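Local atomic coordinates of enolase from the environmental genome shotgun sequencing of the Sargasso Sea (PDB entry 2QGY), a protein that is of unknown function but belongs to the enolase superfamily, whose magnesium-dependent members typically abstract a proton from the carbon beside a carboxylate. Residues 70-74 and 88-92. Sequence-based numbering, arbitrary orientation.
Sequences LFREI and KISLL
Lys88 NZ donates a hydrogen bond of 3.0 Å to Glu73 OE2, a salt bridge that spans two helices of the N-terminal capping domain. The ammonium takes the anti lone pair of OE2, the one facing away from OE1, so this lysine engages one carboxylate oxygen, not both. Each chain leaves its helix with CG anti to the backbone N and then bends at chi2 (66° in Glu73, 75° in Lys88), and the two meet at about a right angle. The lysine CE also lies 3.7 Å from Glu73 CG, so methylenes pack beside the charges. Long, flexible residues suit this place, because the axes of 70-74 and 88-92 stay 12.1 Å apart, inclined at 112°. On the side facing helix 99-120, Leu70 reaches across with its branched end: CD2 is 3.9 Å from Leu92 CD1 and 4.0 Å from Ile89 CD1. Leu70 also packs on Phe101 and Ile108 of that helix and shares Thr105 with Ile89, so branched aliphatic ends suit these largely apolar surroundings. Ile74 CG2 lies 4.4 Å from Lys88 CG, a loose apolar contact with the lysine's aliphatic part. Phe58 of the second subunit packs on Leu70, Glu73 and Leu92, placing this junction at the dimer interface. The chemistry is thus divided: aliphatic groups fill the gap between the helices, while a partly exposed ion pair, probably weakened by solvent, links them.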
ATOM      1  N   LEU A  70      13.688  -8.668  -2.464  1.00 20.98           N
ATOM      2  CA  LEU A  70      13.759  -8.978  -1.043  1.00 20.47           C
ATOM      3  C   LEU A  70      14.563 -10.257  -0.833  1.00 21.62           C
ATOM      4  O   LEU A  70      15.398 -10.339   0.059  1.00 20.36           O
ATOM      5  CB  LEU A  70      12.368  -9.086  -0.442  1.00 20.53           C
ATOM      6  CG  LEU A  70      11.620  -7.748  -0.370  1.00 19.76           C
ATOM      7  CD1 LEU A  70      10.180  -7.947   0.127  1.00 21.19           C
ATOM      8  CD2 LEU A  70      12.324  -6.722   0.493  1.00 18.25           C
ATOM      9  N   PHE A  71      14.334 -11.241  -1.692  1.00 21.21           N
ATOM     10  CA  PHE A  71      15.038 -12.486  -1.578  1.00 23.06           C
ATOM     11  C   PHE A  71      16.544 -12.278  -1.671  1.00 23.91           C
ATOM     12  O   PHE A  71      17.284 -12.811  -0.851  1.00 24.61           O
ATOM     13  CB  PHE A  71      14.564 -13.465  -2.642  1.00 22.90           C
ATOM     14  CG  PHE A  71      15.422 -14.683  -2.762  1.00 22.66           C
ATOM     15  CD1 PHE A  71      15.251 -15.748  -1.883  1.00 22.94           C
ATOM     16  CD2 PHE A  71      16.389 -14.771  -3.754  1.00 22.76           C
ATOM     17  CE1 PHE A  71      16.029 -16.872  -1.985  1.00 22.08           C
ATOM     18  CE2 PHE A  71      17.179 -15.906  -3.852  1.00 23.08           C
ATOM     19  CZ  PHE A  71      16.995 -16.942  -2.968  1.00 22.94           C
ATOM     20  N   ARG A  72      16.984 -11.510  -2.660  1.00 25.46           N
ATOM     21  CA  ARG A  72      18.407 -11.237  -2.871  1.00 27.67           C
ATOM     22  C   ARG A  72      19.001 -10.599  -1.628  1.00 28.50           C
ATOM     23  O   ARG A  72      20.097 -10.977  -1.177  1.00 30.10           O
ATOM     24  CB  ARG A  72      18.613 -10.322  -4.070  1.00 27.92           C
ATOM     25  CG  ARG A  72      18.430 -10.989  -5.420  1.00 32.85           C
ATOM     26  CD  ARG A  72      18.835 -10.025  -6.539  1.00 39.92           C
ATOM     27  NE  ARG A  72      18.464 -10.541  -7.856  1.00 46.81           N
ATOM     28  CZ  ARG A  72      18.265  -9.788  -8.941  1.00 50.44           C
ATOM     29  NH1 ARG A  72      18.371  -8.464  -8.880  1.00 52.57           N
ATOM     30  NH2 ARG A  72      17.939 -10.363 -10.093  1.00 52.53           N
ATOM     31  N   GLU A  73      18.277  -9.644  -1.058  1.00 28.05           N
ATOM     32  CA  GLU A  73      18.762  -8.945   0.127  1.00 28.79           C
ATOM     33  C   GLU A  73      18.897  -9.865   1.339  1.00 28.70           C
ATOM     34  O   GLU A  73      19.845  -9.763   2.105  1.00 29.03           O
ATOM     35  CB  GLU A  73      17.859  -7.741   0.434  1.00 28.90           C
ATOM     36  CG  GLU A  73      18.285  -6.919   1.647  1.00 30.13           C
ATOM     37  CD  GLU A  73      19.635  -6.196   1.475  1.00 35.17           C
ATOM     38  OE1 GLU A  73      20.173  -6.116   0.343  1.00 35.05           O
ATOM     39  OE2 GLU A  73      20.149  -5.686   2.493  1.00 37.53           O
ATOM     40  N   ILE A  74      17.958 -10.777   1.510  1.00 28.26           N
ATOM     41  CA  ILE A  74      17.970 -11.633   2.687  1.00 28.79           C
ATOM     42  C   ILE A  74      18.742 -12.946   2.522  1.00 29.87           C
ATOM     43  O   ILE A  74      18.993 -13.623   3.516  1.00 29.62           O
ATOM     44  CB  ILE A  74      16.543 -11.943   3.165  1.00 28.58           C
ATOM     45  CG1 ILE A  74      15.838 -12.840   2.138  1.00 28.11           C
ATOM     46  CG2 ILE A  74      15.787 -10.628   3.416  1.00 27.65           C
ATOM     47  CD1 ILE A  74      14.683 -13.650   2.685  1.00 27.90           C
ATOM     48  N   LYS A  88      14.123  -7.463   9.727  1.00 21.22           N
ATOM     49  CA  LYS A  88      14.788  -6.873   8.578  1.00 21.63           C
ATOM     50  C   LYS A  88      13.777  -6.145   7.686  1.00 20.95           C
ATOM     51  O   LYS A  88      14.048  -5.050   7.208  1.00 20.42           O
ATOM     52  CB  LYS A  88      15.488  -7.958   7.774  1.00 21.88           C
ATOM     53  CG  LYS A  88      16.074  -7.506   6.437  1.00 26.76           C
ATOM     54  CD  LYS A  88      17.350  -6.701   6.624  1.00 32.68           C
ATOM     55  CE  LYS A  88      18.020  -6.454   5.279  1.00 36.51           C
ATOM     56  NZ  LYS A  88      19.451  -6.048   5.439  1.00 39.59           N
ATOM     57  N   ILE A  89      12.643  -6.792   7.433  1.00 20.21           N
ATOM     58  CA  ILE A  89      11.546  -6.143   6.697  1.00 20.05           C
ATOM     59  C   ILE A  89      11.142  -4.817   7.357  1.00 21.65           C
ATOM     60  O   ILE A  89      11.013  -3.798   6.673  1.00 21.11           O
ATOM     61  CB  ILE A  89      10.293  -7.084   6.529  1.00 20.22           C
ATOM     62  CG1 ILE A  89      10.600  -8.220   5.557  1.00 19.44           C
ATOM     63  CG2 ILE A  89       9.034  -6.287   6.018  1.00 19.25           C
ATOM     64  CD1 ILE A  89      11.153  -7.758   4.176  1.00 21.08           C
ATOM     65  N   SER A  90      10.927  -4.844   8.670  1.00 22.27           N
ATOM     66  CA  SER A  90      10.566  -3.650   9.405  1.00 24.25           C
ATOM     67  C   SER A  90      11.602  -2.546   9.172  1.00 24.39           C
ATOM     68  O   SER A  90      11.227  -1.404   8.902  1.00 24.59           O
ATOM     69  CB  SER A  90      10.422  -3.929  10.898  1.00 24.43           C
ATOM     70  OG  SER A  90       9.445  -4.936  11.136  1.00 31.05           O
ATOM     71  N   LEU A  91      12.888  -2.894   9.241  1.00 24.23           N
ATOM     72  CA  LEU A  91      13.978  -1.918   9.050  1.00 25.43           C
ATOM     73  C   LEU A  91      13.995  -1.314   7.636  1.00 24.96           C
ATOM     74  O   LEU A  91      13.983  -0.098   7.472  1.00 24.83           O
ATOM     75  CB  LEU A  91      15.342  -2.542   9.385  1.00 24.96           C
ATOM     76  CG  LEU A  91      16.589  -1.756   8.934  1.00 28.98           C
ATOM     77  CD1 LEU A  91      16.826  -0.500   9.783  1.00 30.45           C
ATOM     78  CD2 LEU A  91      17.862  -2.652   8.912  1.00 26.57           C
ATOM     79  N   LEU A  92      13.985  -2.170   6.616  1.00 24.78           N
ATOM     80  CA  LEU A  92      14.093  -1.692   5.253  1.00 25.02           C
ATOM     81  C   LEU A  92      12.841  -0.978   4.729  1.00 25.02           C
ATOM     82  O   LEU A  92      12.952  -0.029   3.929  1.00 25.86           O
ATOM     83  CB  LEU A  92      14.584  -2.805   4.326  1.00 25.21           C
ATOM     84  CG  LEU A  92      13.721  -3.983   3.942  1.00 25.39           C
ATOM     85  CD1 LEU A  92      12.862  -3.585   2.739  1.00 26.85           C
ATOM     86  CD2 LEU A  92      14.666  -5.111   3.535  1.00 28.01           C
TER